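Local structure of sugar ABC transporter (Sugar-binding protein) (Bacillus halodurans, 4YO7) at residues Asp56-Tyr61 with Val280-Lys285; Val146-Ile151 with Lys285-Thr290; Ile151-Leu156 with Ile309-Val314; Asn235-Ala240 with Asp262-Ala267. The protein binds the cyclic polyol myo-inositol in a cleft between two lobes and probably delivers such sugar-like solutes to an ABC transporter. One frame throughout, in Å; residues are numbered along the deposited sequence.

Contact 1. Residues Asp56-Tyr61 with Val280-Lys285; sequences DEFLTY and VFQDAK. With INS (1,2,3,4,5,6-hexahydroxy-cyclohexane), chain F.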
loop_
_atom_site.group_PDB
_atom_site.type_symbol
_atom_site.label_atom_id
_atom_site.label_comp_id
_atom_site.label_asym_id
_atom_site.label_seq_id
_atom_site.Cartn_x
_atom_site.Cartn_y
_atom_site.Cartn_z
ATOM N N ASP A 56 -1.754 8.134 5.620
ATOM C CA ASP A 56 -1.187 7.176 6.556
ATOM C C ASP A 56 0.340 7.093 6.378
ATOM O O ASP A 56 0.915 7.871 5.605
ATOM C CB ASP A 56 -1.889 5.812 6.427
ATOM C CG ASP A 56 -1.751 5.161 5.049
ATOM O OD1 ASP A 56 -0.691 5.280 4.415
ATOM O OD2 ASP A 56 -2.715 4.460 4.618
ATOM N N GLU A 57 0.995 6.210 7.132
ATOM C CA GLU A 57 2.457 6.219 7.190
ATOM C C GLU A 57 3.070 6.116 5.787
ATOM O O GLU A 57 3.890 6.938 5.398
ATOM C CB GLU A 57 2.978 5.093 8.087
ATOM C CG GLU A 57 4.491 5.159 8.389
ATOM C CD GLU A 57 4.867 6.159 9.473
ATOM O OE1 GLU A 57 3.966 6.744 10.117
ATOM O OE2 GLU A 57 6.082 6.347 9.695
ATOM N N PHE A 58 2.660 5.123 5.022
ATOM C CA PHE A 58 3.207 4.932 3.688
ATOM C C PHE A 58 2.707 5.988 2.702
ATOM O O PHE A 58 3.497 6.555 1.921
ATOM C CB PHE A 58 2.884 3.525 3.188
ATOM C CG PHE A 58 3.287 3.285 1.762
ATOM C CD1 PHE A 58 4.580 2.871 1.459
ATOM C CD2 PHE A 58 2.404 3.503 0.725
ATOM C CE1 PHE A 58 4.966 2.653 0.144
ATOM C CE2 PHE A 58 2.802 3.288 -0.604
ATOM C CZ PHE A 58 4.082 2.863 -0.872
ATOM N N LEU A 59 1.409 6.293 2.734
ATOM C CA LEU A 59 0.846 7.163 1.716
ATOM C C LEU A 59 1.339 8.599 1.872
ATOM O O LEU A 59 1.345 9.366 0.912
ATOM C CB LEU A 59 -0.678 7.097 1.724
ATOM C CG LEU A 59 -1.259 5.831 1.096
ATOM C CD1 LEU A 59 -2.754 5.840 1.289
ATOM C CD2 LEU A 59 -0.892 5.649 -0.410
ATOM N N THR A 60 1.793 8.957 3.064
ATOM C CA THR A 60 2.353 10.288 3.244
ATOM C C THR A 60 3.594 10.458 2.383
ATOM O O THR A 60 3.798 11.512 1.777
ATOM C CB THR A 60 2.672 10.576 4.722
ATOM O OG1 THR A 60 1.443 10.600 5.447
ATOM C CG2 THR A 60 3.365 11.939 4.888
ATOM N N TYR A 61 4.417 9.416 2.297
ATOM C CA TYR A 61 5.596 9.481 1.439
ATOM C C TYR A 61 5.172 9.597 -0.027
ATOM O O TYR A 61 5.799 10.308 -0.813
ATOM C CB TYR A 61 6.484 8.260 1.636
ATOM C CG TYR A 61 7.120 8.183 3.002
ATOM C CD1 TYR A 61 8.234 8.947 3.315
ATOM C CD2 TYR A 61 6.600 7.358 3.982
ATOM C CE1 TYR A 61 8.808 8.886 4.571
ATOM C CE2 TYR A 61 7.166 7.289 5.234
ATOM C CZ TYR A 61 8.274 8.055 5.522
ATOM O OH TYR A 61 8.858 7.997 6.776
ATOM N N VAL A 280 9.124 -5.828 2.750
ATOM C CA VAL A 280 9.085 -5.817 1.308
ATOM C C VAL A 280 8.926 -4.377 0.843
ATOM O O VAL A 280 7.935 -3.728 1.149
ATOM C CB VAL A 280 7.937 -6.680 0.757
ATOM C CG1 VAL A 280 7.970 -6.693 -0.777
ATOM C CG2 VAL A 280 8.004 -8.105 1.309
ATOM N N PHE A 281 9.924 -3.883 0.098
ATOM C CA PHE A 281 9.907 -2.505 -0.370
ATOM C C PHE A 281 8.801 -2.256 -1.373
ATOM O O PHE A 281 8.706 -2.947 -2.385
ATOM C CB PHE A 281 11.270 -2.164 -0.981
ATOM C CG PHE A 281 11.346 -0.800 -1.632
ATOM C CD1 PHE A 281 11.382 0.354 -0.867
ATOM C CD2 PHE A 281 11.439 -0.681 -3.020
ATOM C CE1 PHE A 281 11.467 1.601 -1.476
ATOM C CE2 PHE A 281 11.533 0.558 -3.620
ATOM C CZ PHE A 281 11.553 1.692 -2.849
ATOM N N GLN A 282 7.972 -1.251 -1.057
ATOM C CA GLN A 282 7.004 -0.677 -1.975
ATOM C C GLN A 282 7.459 0.756 -2.243
ATOM O O GLN A 282 7.724 1.525 -1.325
ATOM C CB GLN A 282 5.576 -0.702 -1.406
ATOM C CG GLN A 282 4.553 -0.432 -2.490
ATOM C CD GLN A 282 3.114 -0.344 -2.077
ATOM O OE1 GLN A 282 2.262 -0.146 -2.935
ATOM N NE2 GLN A 282 2.821 -0.449 -0.795
ATOM N N ASP A 283 7.552 1.096 -3.511
ATOM C CA ASP A 283 8.198 2.334 -3.927
ATOM C C ASP A 283 7.211 3.493 -3.910
ATOM O O ASP A 283 6.608 3.824 -4.940
ATOM C CB ASP A 283 8.786 2.139 -5.313
ATOM C CG ASP A 283 9.663 3.300 -5.765
ATOM O OD1 ASP A 283 9.869 4.270 -5.011
ATOM O OD2 ASP A 283 10.172 3.219 -6.900
ATOM N N ALA A 284 7.066 4.111 -2.738
ATOM C CA ALA A 284 6.161 5.240 -2.575
ATOM C C ALA A 284 6.533 6.406 -3.493
ATOM O O ALA A 284 5.648 7.015 -4.132
ATOM C CB ALA A 284 6.143 5.707 -1.115
ATOM N N LYS A 285 7.831 6.719 -3.546
ATOM C CA LYS A 285 8.305 7.838 -4.346
ATOM C C LYS A 285 8.037 7.591 -5.824
ATOM O O LYS A 285 7.535 8.466 -6.524
ATOM C CB LYS A 285 9.793 8.094 -4.108
ATOM C CG LYS A 285 10.337 9.277 -4.914
ATOM C CD LYS A 285 11.447 10.028 -4.167
ATOM C CE LYS A 285 11.705 11.407 -4.785
ATOM N NZ LYS A 285 10.667 12.431 -4.395
HETATM C C1 INS F . -2.234 1.583 2.438
HETATM C C2 INS F . -1.131 1.642 3.489
HETATM C C3 INS F . -0.301 0.361 3.404
HETATM C C4 INS F . 0.324 0.193 2.014
HETATM C C5 INS F . -0.797 0.184 0.954
HETATM C C6 INS F . -1.622 1.459 1.053
HETATM O O1 INS F . -3.034 2.797 2.470
HETATM O O2 INS F . -0.308 2.769 3.193
HETATM O O3 INS F . 0.731 0.467 4.429
HETATM O O4 INS F . 1.002 -1.070 1.937
HETATM O O5 INS F . -0.185 0.145 -0.347
HETATM O O6 INS F . -2.722 1.363 0.066
#
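Phe-58 and Gln-282 meet flat group on flat group beside the bound inositol. Their side chains cross at about a right angle, yet the ring and amide planes are only 15° apart. The amide lies over one face of the ring, displaced toward its rim, with Gln-282 NE2 3.5 Å from Phe-58 CZ. Phe-58 is turned to this place by a CG anti to the backbone N (chi1 174°). At the ring edge, in its plane, lies the backbone oxygen of Gln-282, 3.3 Å from Phe-58 CE1. Ala-284 puts its methyl obliquely against the same end of the ring, CB 3.5 Å from Phe-58 CE1. The CB of Tyr-61 touches that methyl as well.

Gln-282 NE2 also reaches the ligand. It donates to INS O5 at 3.1 Å and only weakly to INS O4. Its OE1 accepts from Gln-287, which fixes the rotation of the amide. An alanine in place of Phe-58 would probably open a gap beside the inositol and leave the Gln-282 amide without the surface it lies on.

Asp-56 takes the inositol from another side. OD1 accepts from INS O2 at 2.8 Å and OD2 from INS O1 at 2.7 Å, so neighbouring hydroxyls share one carboxylate. OD1 also caps helix 57-70 by accepting from Leu-59 N at 2.9 Å. This is the polyol site of a periplasmic-type binding protein, where carboxylate and amide read hydroxyls and an aromatic ring packs alongside. The helix start would probably favour a charged Asp-56, a strong acceptor for the ligand hydroxyls.

Contact 2. Residues Val146-Ile151 with Lys285-Thr290; sequences VGSESI and KGQGAT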
loop_
_atom_site.group_PDB
_atom_site.type_symbol
_atom_site.label_atom_id
_atom_site.label_comp_id
_atom_site.label_asym_id
_atom_site.label_seq_id
_atom_site.Cartn_x
_atom_site.Cartn_y
_atom_site.Cartn_z
ATOM N N VAL A 146 -1.091 3.040 -11.710
ATOM C CA VAL A 146 0.292 3.186 -11.249
ATOM C C VAL A 146 0.383 2.617 -9.844
ATOM O O VAL A 146 -0.239 3.131 -8.925
ATOM C CB VAL A 146 0.751 4.661 -11.251
ATOM C CG1 VAL A 146 2.165 4.761 -10.747
ATOM C CG2 VAL A 146 0.654 5.230 -12.659
ATOM N N GLY A 147 1.131 1.536 -9.692
ATOM C CA GLY A 147 1.222 0.874 -8.403
ATOM C C GLY A 147 2.008 -0.405 -8.499
ATOM O O GLY A 147 2.805 -0.572 -9.396
ATOM N N SER A 148 1.769 -1.308 -7.551
ATOM C CA SER A 148 2.522 -2.538 -7.457
ATOM C C SER A 148 1.571 -3.697 -7.238
ATOM O O SER A 148 0.479 -3.528 -6.706
ATOM C CB SER A 148 3.527 -2.440 -6.321
ATOM O OG SER A 148 4.439 -1.387 -6.568
ATOM N N GLU A 149 1.996 -4.880 -7.641
ATOM C CA GLU A 149 1.106 -6.039 -7.661
ATOM C C GLU A 149 1.061 -6.724 -6.294
ATOM O O GLU A 149 2.019 -7.377 -5.886
ATOM C CB GLU A 149 1.580 -7.021 -8.727
ATOM C CG GLU A 149 0.699 -8.253 -8.859
ATOM C CD GLU A 149 -0.618 -7.943 -9.553
ATOM O OE1 GLU A 149 -0.588 -7.305 -10.636
ATOM O OE2 GLU A 149 -1.683 -8.338 -9.020
ATOM N N SER A 150 -0.053 -6.563 -5.595
ATOM C CA SER A 150 -0.132 -6.931 -4.199
ATOM C C SER A 150 0.235 -8.370 -3.892
ATOM O O SER A 150 0.949 -8.624 -2.917
ATOM C CB SER A 150 -1.551 -6.665 -3.694
ATOM O OG SER A 150 -1.831 -5.287 -3.761
ATOM N N ILE A 151 -0.250 -9.315 -4.694
ATOM C CA ILE A 151 0.003 -10.715 -4.362
ATOM C C ILE A 151 1.506 -11.011 -4.383
ATOM O O ILE A 151 1.960 -11.862 -3.608
ATOM C CB ILE A 151 -0.736 -11.682 -5.296
ATOM C CG1 ILE A 151 -0.674 -13.099 -4.728
ATOM C CG2 ILE A 151 -0.199 -11.594 -6.695
ATOM C CD1 ILE A 151 -1.590 -14.073 -5.372
ATOM N N LYS A 285 7.831 6.719 -3.546
ATOM C CA LYS A 285 8.305 7.838 -4.346
ATOM C C LYS A 285 8.037 7.591 -5.824
ATOM O O LYS A 285 7.535 8.466 -6.524
ATOM C CB LYS A 285 9.793 8.094 -4.108
ATOM C CG LYS A 285 10.337 9.277 -4.914
ATOM C CD LYS A 285 11.447 10.028 -4.167
ATOM C CE LYS A 285 11.705 11.407 -4.785
ATOM N NZ LYS A 285 10.667 12.431 -4.395
ATOM N N GLY A 286 8.351 6.391 -6.290
ATOM C CA GLY A 286 8.081 6.002 -7.662
ATOM C C GLY A 286 6.606 6.052 -8.023
ATOM O O GLY A 286 6.227 6.590 -9.063
ATOM N N GLN A 287 5.759 5.502 -7.164
ATOM C CA GLN A 287 4.330 5.574 -7.404
ATOM C C GLN A 287 3.821 7.004 -7.472
ATOM O O GLN A 287 3.062 7.350 -8.377
ATOM C CB GLN A 287 3.565 4.790 -6.336
ATOM C CG GLN A 287 3.813 3.287 -6.420
ATOM C CD GLN A 287 3.058 2.515 -5.364
ATOM O OE1 GLN A 287 2.251 3.072 -4.629
ATOM N NE2 GLN A 287 3.335 1.236 -5.275
ATOM N N GLY A 288 4.242 7.850 -6.527
ATOM C CA GLY A 288 3.763 9.217 -6.511
ATOM C C GLY A 288 4.251 10.038 -7.696
ATOM O O GLY A 288 3.444 10.673 -8.375
ATOM N N ALA A 289 5.555 10.002 -7.985
ATOM C CA ALA A 289 6.110 10.761 -9.113
ATOM C C ALA A 289 5.547 10.267 -10.423
ATOM O O ALA A 289 5.175 11.063 -11.285
ATOM C CB ALA A 289 7.621 10.671 -9.141
ATOM N N THR A 290 5.446 8.952 -10.567
ATOM C CA THR A 290 4.958 8.401 -11.825
ATOM C C THR A 290 3.480 8.712 -12.048
ATOM O O THR A 290 3.068 9.000 -13.188
ATOM C CB THR A 290 5.205 6.877 -11.904
ATOM O OG1 THR A 290 6.608 6.613 -11.757
ATOM C CG2 THR A 290 4.777 6.333 -13.245
#
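Gln-287 reaches from its helix to Ser-148 in a polar contact across the two segments. Its NE2 donates to Ser-148 OG at 3.1 Å, but the bond is bent, with an N-H...acceptor angle of 133°, and is weak. Each end has a stronger partner. Ser-148 OG is hydrogen-bonded to the backbone oxygen of Ile-309, and Gln-287 NE2 to OE1 of the pocket residue Gln-282. Gln-287 OE1 accepts from Asn-133, another residue of the inositol pocket. Both ends of the amide are thus engaged, which leaves little freedom for it to flip. The side chain of Gln-287 is about 6 Å from the bound INS at the nearest atoms, in the second shell.

The touching residues belong to the lobe with the six-stranded parallel sheet. Val-146 and Gly-147 lie on strand 144-147, and Gln-287 and Thr-290 on helix 284-299, which packs against that sheet. After Ser-148 the chain leaves this lobe for helix 150-164, so this is one of the crossings between the lobes.

The remaining contacts are van der Waals packing. Gly-147 offers bare backbone to the extended Gln-287 chain, with Gly-147 CA 3.8 Å from Gln-287 NE2 and 3.9 Å from Gln-287 CD. Val-146 has CG1 anti to the backbone N (chi1 179°), and this branch meets the helix. Val-146 CG1 lies 3.6 Å from Gln-287 O and 3.9 Å from Thr-290 CB. Thr-290 CG2 touches the same methyl. Thr-290 OG1 turns back to its own helix and donates to Gly-286 O at 2.7 Å. Gly-286 O also accepts the helix bond from Thr-290 N.

Contact 3. Residues Ile151-Leu156 with Ile309-Val314; sequences IQSGLL and IPYELV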
loop_
_atom_site.group_PDB
_atom_site.type_symbol
_atom_site.label_atom_id
_atom_site.label_comp_id
_atom_site.label_asym_id
_atom_site.label_seq_id
_atom_site.Cartn_x
_atom_site.Cartn_y
_atom_site.Cartn_z
ATOM N N ILE A 151 -0.250 -9.315 -4.694
ATOM C CA ILE A 151 0.003 -10.715 -4.362
ATOM C C ILE A 151 1.506 -11.011 -4.383
ATOM O O ILE A 151 1.960 -11.862 -3.608
ATOM C CB ILE A 151 -0.736 -11.682 -5.296
ATOM C CG1 ILE A 151 -0.674 -13.099 -4.728
ATOM C CG2 ILE A 151 -0.199 -11.594 -6.695
ATOM C CD1 ILE A 151 -1.590 -14.073 -5.372
ATOM N N GLN A 152 2.259 -10.290 -5.226
ATOM C CA GLN A 152 3.720 -10.445 -5.325
ATOM C C GLN A 152 4.363 -10.124 -3.965
ATOM O O GLN A 152 5.287 -10.829 -3.519
ATOM C CB GLN A 152 4.308 -9.546 -6.449
ATOM C CG GLN A 152 5.862 -9.385 -6.456
ATOM C CD GLN A 152 6.445 -8.472 -7.592
ATOM O OE1 GLN A 152 6.241 -7.242 -7.633
ATOM N NE2 GLN A 152 7.216 -9.089 -8.484
ATOM N N SER A 153 3.887 -9.082 -3.289
ATOM C CA SER A 153 4.472 -8.759 -1.985
ATOM C C SER A 153 4.164 -9.831 -0.922
ATOM O O SER A 153 5.034 -10.147 -0.090
ATOM C CB SER A 153 4.034 -7.370 -1.501
ATOM O OG SER A 153 2.675 -7.234 -1.165
ATOM N N GLY A 154 2.961 -10.414 -0.953
ATOM C CA GLY A 154 2.629 -11.476 -0.014
ATOM C C GLY A 154 3.421 -12.744 -0.300
ATOM O O GLY A 154 3.872 -13.432 0.626
ATOM N N LEU A 155 3.648 -13.034 -1.585
ATOM C CA LEU A 155 4.468 -14.184 -1.977
ATOM C C LEU A 155 5.931 -13.992 -1.557
ATOM O O LEU A 155 6.543 -14.899 -0.990
ATOM C CB LEU A 155 4.376 -14.421 -3.477
ATOM C CG LEU A 155 3.047 -14.915 -4.042
ATOM C CD1 LEU A 155 3.016 -14.728 -5.542
ATOM C CD2 LEU A 155 2.834 -16.376 -3.718
ATOM N N LEU A 156 6.481 -12.810 -1.795
ATOM C CA LEU A 156 7.887 -12.538 -1.461
ATOM C C LEU A 156 8.098 -12.618 0.036
ATOM O O LEU A 156 9.057 -13.226 0.503
ATOM C CB LEU A 156 8.314 -11.164 -1.975
ATOM C CG LEU A 156 8.541 -11.012 -3.478
ATOM C CD1 LEU A 156 8.674 -9.521 -3.824
ATOM C CD2 LEU A 156 9.784 -11.789 -3.970
ATOM N N ILE A 309 5.269 -1.075 -10.738
ATOM C CA ILE A 309 6.581 -0.979 -10.140
ATOM C C ILE A 309 6.799 -2.200 -9.249
ATOM O O ILE A 309 5.924 -2.542 -8.452
ATOM C CB ILE A 309 6.711 0.323 -9.331
ATOM C CG1 ILE A 309 6.349 1.515 -10.232
ATOM C CG2 ILE A 309 8.120 0.438 -8.753
ATOM C CD1 ILE A 309 6.249 2.858 -9.520
ATOM N N PRO A 310 7.959 -2.872 -9.383
ATOM C CA PRO A 310 8.134 -4.107 -8.617
ATOM C C PRO A 310 8.241 -3.888 -7.121
ATOM O O PRO A 310 8.766 -2.884 -6.667
ATOM C CB PRO A 310 9.458 -4.679 -9.138
ATOM C CG PRO A 310 9.720 -3.992 -10.407
ATOM C CD PRO A 310 9.072 -2.644 -10.326
ATOM N N TYR A 311 7.702 -4.838 -6.374
ATOM C CA TYR A 311 8.041 -5.019 -4.980
ATOM C C TYR A 311 9.434 -5.671 -4.866
ATOM O O TYR A 311 9.817 -6.445 -5.751
ATOM C CB TYR A 311 7.019 -5.916 -4.299
ATOM C CG TYR A 311 5.712 -5.296 -3.873
ATOM C CD1 TYR A 311 5.645 -4.493 -2.745
ATOM C CD2 TYR A 311 4.540 -5.582 -4.540
ATOM C CE1 TYR A 311 4.446 -3.978 -2.300
ATOM C CE2 TYR A 311 3.326 -5.060 -4.112
ATOM C CZ TYR A 311 3.299 -4.264 -2.978
ATOM O OH TYR A 311 2.113 -3.763 -2.518
ATOM N N GLU A 312 10.177 -5.380 -3.794
ATOM C CA GLU A 312 11.511 -5.973 -3.583
ATOM C C GLU A 312 11.681 -6.473 -2.155
ATOM O O GLU A 312 11.454 -5.736 -1.198
ATOM C CB GLU A 312 12.612 -4.952 -3.903
ATOM C CG GLU A 312 12.484 -4.314 -5.291
ATOM C CD GLU A 312 13.547 -3.264 -5.579
ATOM O OE1 GLU A 312 14.633 -3.303 -4.965
ATOM O OE2 GLU A 312 13.296 -2.394 -6.440
ATOM N N LEU A 313 12.119 -7.719 -2.008
ATOM C CA LEU A 313 12.339 -8.294 -0.688
ATOM C C LEU A 313 13.443 -7.552 0.044
ATOM O O LEU A 313 14.505 -7.295 -0.524
ATOM C CB LEU A 313 12.708 -9.775 -0.795
ATOM C CG LEU A 313 12.982 -10.495 0.525
ATOM C CD1 LEU A 313 11.715 -10.598 1.384
ATOM C CD2 LEU A 313 13.568 -11.872 0.256
ATOM N N VAL A 314 13.199 -7.222 1.312
ATOM C CA VAL A 314 14.216 -6.596 2.149
ATOM C C VAL A 314 14.506 -7.456 3.379
ATOM O O VAL A 314 13.582 -7.852 4.114
ATOM C CB VAL A 314 13.790 -5.191 2.618
ATOM C CG1 VAL A 314 14.951 -4.509 3.362
ATOM C CG2 VAL A 314 13.316 -4.342 1.440
HETATM O O HOH W 1 4.541 -4.956 -8.911
#
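Gln-152 and Tyr-311 are joined by the hydrogen bond of this contact. Tyr-311 N donates to Gln-152 OE1 at 3.1 Å with an angle of 159°. The donor sits well above the plane of the amide carbonyl. Water 1 donates to the same OE1 and also to Ile-309 O at 2.8 Å, bridging the two segments.

A CH-pi contact lies next to it. Ser-153 CB stands over the centre of the Tyr-311 ring, 3.3 Å from the centroid and almost on the ring normal. With chi1 at 68°, Ser-153 OG turns from the ring centre toward the phenol end, 3.5 Å from Tyr-311 CZ, and bonds to the backbone oxygen of Ser-150. Tyr-311 OH is hydrogen-bonded to Arg-186, an inositol-pocket residue.

Apolar packing adds Leu-156 CD1, 4.0 Å from Tyr-311 CB. Leu-313 CD1 makes a van der Waals contact with Leu-156 O.

Tyr-311 lies on an interlobe crossing, between strand 307-308 of the six-stranded sheet and strand 312-314 beside strand 279-281. Here that crossing meets helix 150-164. Ser-153 packs on one face of the tyrosine ring, while the phenol bond to Arg-186 makes Tyr-311 a second-shell residue that probably orients a ligand-binding guanidinium.

Contact 4. Residues Asn235-Ala240 with Asp262-Ala267; sequences NNDEMA and DATPAA. With INS (1,2,3,4,5,6-hexahydroxy-cyclohexane), chain F.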
loop_
_atom_site.group_PDB
_atom_site.type_symbol
_atom_site.label_atom_id
_atom_site.label_comp_id
_atom_site.label_asym_id
_atom_site.label_seq_id
_atom_site.Cartn_x
_atom_site.Cartn_y
_atom_site.Cartn_z
ATOM N N ASN A 235 0.168 -7.738 6.768
ATOM C CA ASN A 235 -0.030 -7.115 5.471
ATOM C C ASN A 235 0.696 -5.753 5.311
ATOM O O ASN A 235 0.817 -5.263 4.171
ATOM C CB ASN A 235 -1.522 -6.861 5.197
ATOM C CG ASN A 235 -2.360 -8.103 4.850
ATOM O OD1 ASN A 235 -3.595 -7.964 4.698
ATOM N ND2 ASN A 235 -1.756 -9.283 4.715
ATOM N N ASN A 236 1.061 -5.069 6.407
ATOM C CA ASN A 236 1.944 -3.916 6.267
ATOM C C ASN A 236 2.849 -3.717 7.460
ATOM O O ASN A 236 2.716 -4.371 8.496
ATOM C CB ASN A 236 1.149 -2.616 5.975
ATOM C CG ASN A 236 0.523 -1.959 7.208
ATOM O OD1 ASN A 236 0.319 -2.573 8.255
ATOM N ND2 ASN A 236 0.177 -0.672 7.051
ATOM N N ASP A 237 3.792 -2.811 7.287
ATOM C CA ASP A 237 4.799 -2.570 8.308
ATOM C C ASP A 237 4.229 -1.973 9.583
ATOM O O ASP A 237 4.692 -2.319 10.676
ATOM C CB ASP A 237 5.902 -1.631 7.775
ATOM C CG ASP A 237 6.861 -2.315 6.818
ATOM O OD1 ASP A 237 7.024 -3.560 6.892
ATOM O OD2 ASP A 237 7.497 -1.598 6.002
ATOM N N GLU A 238 3.237 -1.091 9.472
ATOM C CA GLU A 238 2.689 -0.480 10.680
ATOM C C GLU A 238 2.155 -1.545 11.636
ATOM O O GLU A 238 2.420 -1.492 12.835
ATOM C CB GLU A 238 1.592 0.528 10.346
ATOM C CG GLU A 238 2.131 1.849 9.858
ATOM C CD GLU A 238 3.015 2.550 10.916
ATOM O OE1 GLU A 238 2.475 2.961 11.957
ATOM O OE2 GLU A 238 4.248 2.678 10.713
HETATM N N MSE A 239 1.417 -2.524 11.119
HETATM C CA MSE A 239 0.895 -3.571 12.006
HETATM C C MSE A 239 2.014 -4.405 12.614
HETATM O O MSE A 239 1.963 -4.737 13.811
HETATM C CB MSE A 239 -0.104 -4.463 11.272
HETATM C CG MSE A 239 -1.380 -3.705 10.971
HETATM SE SE MSE A 239 -2.704 -4.816 10.082
HETATM C CE MSE A 239 -1.717 -5.379 8.509
ATOM N N ALA A 240 3.030 -4.715 11.809
ATOM C CA ALA A 240 4.178 -5.486 12.284
ATOM C C ALA A 240 4.884 -4.749 13.402
ATOM O O ALA A 240 5.281 -5.356 14.388
ATOM C CB ALA A 240 5.137 -5.780 11.142
ATOM N N ASP A 262 6.194 -2.877 3.026
ATOM C CA ASP A 262 6.291 -1.463 2.613
ATOM C C ASP A 262 7.758 -1.016 2.624
ATOM O O ASP A 262 8.175 -0.250 1.775
ATOM C CB ASP A 262 5.497 -0.495 3.497
ATOM C CG ASP A 262 3.989 -0.479 3.204
ATOM O OD1 ASP A 262 3.252 -0.034 4.104
ATOM O OD2 ASP A 262 3.544 -0.907 2.107
ATOM N N ALA A 263 8.514 -1.476 3.622
ATOM C CA ALA A 263 9.885 -1.018 3.881
ATOM C C ALA A 263 9.913 0.492 4.111
ATOM O O ALA A 263 10.742 1.218 3.542
ATOM C CB ALA A 263 10.828 -1.404 2.745
ATOM N N THR A 264 9.008 0.961 4.960
ATOM C CA THR A 264 9.045 2.356 5.385
ATOM C C THR A 264 10.308 2.625 6.201
ATOM O O THR A 264 10.953 1.704 6.703
ATOM C CB THR A 264 7.851 2.739 6.259
ATOM O OG1 THR A 264 7.847 1.905 7.421
ATOM C CG2 THR A 264 6.538 2.601 5.506
ATOM N N PRO A 265 10.666 3.906 6.342
ATOM C CA PRO A 265 11.821 4.172 7.195
ATOM C C PRO A 265 11.675 3.635 8.620
ATOM O O PRO A 265 12.664 3.148 9.172
ATOM C CB PRO A 265 11.901 5.700 7.173
ATOM C CG PRO A 265 11.455 6.056 5.795
ATOM C CD PRO A 265 10.303 5.083 5.530
ATOM N N ALA A 266 10.478 3.721 9.198
ATOM C CA ALA A 266 10.233 3.159 10.522
ATOM C C ALA A 266 10.531 1.663 10.531
ATOM O O ALA A 266 11.099 1.156 11.476
ATOM C CB ALA A 266 8.798 3.411 10.959
ATOM N N ALA A 267 10.119 0.957 9.483
ATOM C CA ALA A 267 10.333 -0.475 9.405
ATOM C C ALA A 267 11.813 -0.800 9.268
ATOM O O ALA A 267 12.317 -1.739 9.879
ATOM C CB ALA A 267 9.555 -1.049 8.225
HETATM C C1 INS F . -2.234 1.583 2.438
HETATM C C2 INS F . -1.131 1.642 3.489
HETATM C C3 INS F . -0.301 0.361 3.404
HETATM C C4 INS F . 0.324 0.193 2.014
HETATM C C5 INS F . -0.797 0.184 0.954
HETATM C C6 INS F . -1.622 1.459 1.053
HETATM O O1 INS F . -3.034 2.797 2.470
HETATM O O2 INS F . -0.308 2.769 3.193
HETATM O O3 INS F . 0.731 0.467 4.429
HETATM O O4 INS F . 1.002 -1.070 1.937
HETATM O O5 INS F . -0.185 0.145 -0.347
HETATM O O6 INS F . -2.722 1.363 0.066
HETATM O O HOH W 2 3.375 0.749 6.741
HETATM O O HOH W 3 5.433 1.661 8.531
#
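Asn-236 and Asp-262 converge on one hydroxyl of the inositol. Asn-236 ND2 donates to INS O3 at 2.9 Å, nearly straight at 173°, and INS O3 donates to Asp-262 OD1 at 2.6 Å. The other oxygen, Asp-262 OD2, accepts from INS O4, also at 2.6 Å. One carboxylate thus grips two adjacent hydroxyls.

Asn-236 OD1 caps helix 237-249, accepting from Met-239 N (a selenomethionine), while its ND2 also bonds to Phe-210 O. Water 2 links Asp-262 OD1 to Glu-238 N.

Asp-237 points its carboxylate into the turn after Asp-262. Asp-237 OD2 accepts from Thr-264 N at 3.1 Å (154°) and weakly from Ala-263 N. OD1 bonds to Thr-279. Replacing Asp-237 with an alanine would probably leave the Thr-264 amide without its acceptor and let the turn that carries Asp-262 shift.

Farther out, Thr-264 OG1 caps helix 265-272 through Ala-267 N. Both turns follow strands of the four-stranded parallel sheet, 231-234 and 257-259, the usual place for ligand-binding loops in such an alpha/beta lobe. Backbone amides and a threonine probably offset the charge of buried Asp-237. Ligand hydroxyls and a water donate to Asp-262, with Arg-186 a long, weak ion pair away.

In the fold
Contacts 1 and 4 both touch the inositol, and their centres lie about 9 Å apart. Centre to centre, contact 2 is about 9 Å from contact 1 and contact 3 about 12 Å from contact 2. Contacts 2 and 4 are farthest apart, about 16 Å between centres, and do not touch. Contact 2 packs on the six-stranded lobe; contact 4 lies in the four-stranded one. Along the chain, contacts 1, 2 and 3 interleave, while contact 4 falls within the span of each. Contacts 1 and 2 share helix 284-299, and contacts 2 and 3 helix 150-164. Strands 279-281 and 312-314 pair between contacts 1 and 3. The ligand cleft and the interlobe crossings thus form one connected region.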